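Local coordinates for protein putative ATPase, AAA family (Prochlorococcus marinus subsp. pastoris str. CCMP1986, PDB 3CTD) that probably acts as a DNA-dependent ATPase of the RarA/MGS1/WRNIP1 subfamily in responses to stalled DNA replication, this chain being its C-terminal part, at residues 117-120 and 121-125. The protein carries 1 engineered substitution. Residues are numbered along the deposited sequence; the frame is centred on the assembly and turned at random.
Sequences SLYL and AISPK
Lys125 folds its side chain back onto the end of helix 110-121 and reaches the carbonyl of Leu120. From CB, CG leaves anti to the carbonyl carbon (chi1 -49°); bends at chi2 and chi4 turn the chain round through CD, carrying CE to 3.3 Å from Leu120 O, and the side chain packs on Ile83 of helix 68-83. At the tip, NZ bonds Leu120 O at 3.0 Å and Ser123 O at 2.6 Å, both in the carbonyl plane. It meets Ala121 O at 2.7 Å from above the Ala121 carbonyl's own plane. Ser49 OG, just before helix 51-63, is a fourth bonded oxygen, more than three N-H can serve singly, so at least one proton is probably shared. Leu120 O also accepts Ser123 N at 3.1 Å, a donor 67° out of the carbonyl plane. With an alanine here the ammonium is gone: Leu120 O keeps Ser123 N, but the turn would probably move more freely. Ser123 OG bonds Tyr119 O at 2.6 Å and lies obliquely against the Tyr119 ring, 3.5 Å from CE2. That ring stacks on Trp191 of the second subunit. Ala121 N to Ser117 O and Ile122 N to Leu118 O are i to i+4 helical bonds. The arrangement is a helix C-terminus whose last carbonyls, those of Leu120 and Ala121, are bound by a lysine ammonium folded back from the following loop, within the helical MgsA C-terminal region.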
loop_
_atom_site.group_PDB
_atom_site.type_symbol
_atom_site.label_atom_id
_atom_site.label_comp_id
_atom_site.label_asym_id
_atom_site.label_seq_id
_atom_site.Cartn_x
_atom_site.Cartn_y
_atom_site.Cartn_z
ATOM N N SER B 117 -0.542 -15.015 6.579
ATOM C CA SER B 117 0.080 -16.317 6.419
ATOM C C SER B 117 -0.209 -16.916 5.054
ATOM O O SER B 117 0.727 -17.280 4.317
ATOM C CB SER B 117 -0.351 -17.244 7.559
ATOM O OG SER B 117 -0.024 -16.567 8.783
ATOM N N LEU B 118 -1.484 -17.037 4.716
ATOM C CA LEU B 118 -1.885 -17.604 3.410
ATOM C C LEU B 118 -1.270 -16.869 2.250
ATOM O O LEU B 118 -0.855 -17.463 1.263
ATOM C CB LEU B 118 -3.412 -17.597 3.272
ATOM C CG LEU B 118 -4.098 -18.675 4.129
ATOM C CD1 LEU B 118 -5.580 -18.355 4.219
ATOM C CD2 LEU B 118 -3.832 -20.118 3.588
ATOM N N TYR B 119 -1.183 -15.554 2.386
ATOM C CA TYR B 119 -0.677 -14.700 1.310
ATOM C C TYR B 119 0.790 -15.014 0.959
ATOM O O TYR B 119 1.157 -15.083 -0.211
ATOM C CB TYR B 119 -0.803 -13.250 1.746
ATOM C CG TYR B 119 -0.313 -12.290 0.720
ATOM C CD1 TYR B 119 -1.178 -11.618 -0.112
ATOM C CD2 TYR B 119 1.028 -12.036 0.578
ATOM C CE1 TYR B 119 -0.699 -10.688 -1.080
ATOM C CE2 TYR B 119 1.520 -11.114 -0.393
ATOM C CZ TYR B 119 0.656 -10.444 -1.207
ATOM O OH TYR B 119 1.164 -9.538 -2.143
ATOM N N LEU B 120 1.633 -15.146 1.991
ATOM C CA LEU B 120 3.027 -15.531 1.807
ATOM C C LEU B 120 3.134 -16.962 1.281
ATOM O O LEU B 120 3.900 -17.206 0.366
ATOM C CB LEU B 120 3.816 -15.360 3.100
ATOM C CG LEU B 120 3.892 -13.917 3.587
ATOM C CD1 LEU B 120 4.782 -13.781 4.829
ATOM C CD2 LEU B 120 4.383 -13.022 2.442
ATOM N N ALA B 121 2.349 -17.903 1.819
ATOM C CA ALA B 121 2.408 -19.290 1.349
ATOM C C ALA B 121 2.193 -19.417 -0.167
ATOM O O ALA B 121 2.848 -20.219 -0.823
ATOM C CB ALA B 121 1.396 -20.117 2.078
ATOM N N ILE B 122 1.262 -18.635 -0.726
ATOM C CA ILE B 122 0.974 -18.737 -2.135
ATOM C C ILE B 122 1.697 -17.724 -3.013
ATOM O O ILE B 122 1.468 -17.714 -4.221
ATOM C CB ILE B 122 -0.563 -18.711 -2.423
ATOM C CG1 ILE B 122 -1.207 -17.342 -2.126
ATOM C CG2 ILE B 122 -1.263 -19.764 -1.582
ATOM C CD1 ILE B 122 -2.721 -17.344 -2.353
ATOM N N SER B 123 2.565 -16.871 -2.451
ATOM C CA SER B 123 3.279 -15.910 -3.303
ATOM C C SER B 123 4.419 -16.602 -3.992
ATOM O O SER B 123 4.955 -17.591 -3.432
ATOM C CB SER B 123 3.849 -14.760 -2.479
ATOM O OG SER B 123 2.808 -14.033 -1.875
ATOM N N PRO B 124 4.846 -16.079 -5.182
ATOM C CA PRO B 124 6.130 -16.585 -5.725
ATOM C C PRO B 124 7.239 -16.315 -4.710
ATOM O O PRO B 124 7.161 -15.354 -3.986
ATOM C CB PRO B 124 6.354 -15.769 -7.040
ATOM C CG PRO B 124 5.480 -14.565 -6.944
ATOM C CD PRO B 124 4.265 -15.026 -6.045
ATOM N N LYS B 125 8.264 -17.155 -4.674
ATOM C CA LYS B 125 9.347 -17.029 -3.712
ATOM C C LYS B 125 10.666 -16.525 -4.325
ATOM O O LYS B 125 10.944 -16.787 -5.507
ATOM C CB LYS B 125 9.550 -18.393 -3.037
ATOM C CG LYS B 125 8.231 -19.026 -2.512
ATOM C CD LYS B 125 7.635 -18.275 -1.252
ATOM C CE LYS B 125 6.507 -19.071 -0.572
ATOM N NZ LYS B 125 5.245 -19.175 -1.424
#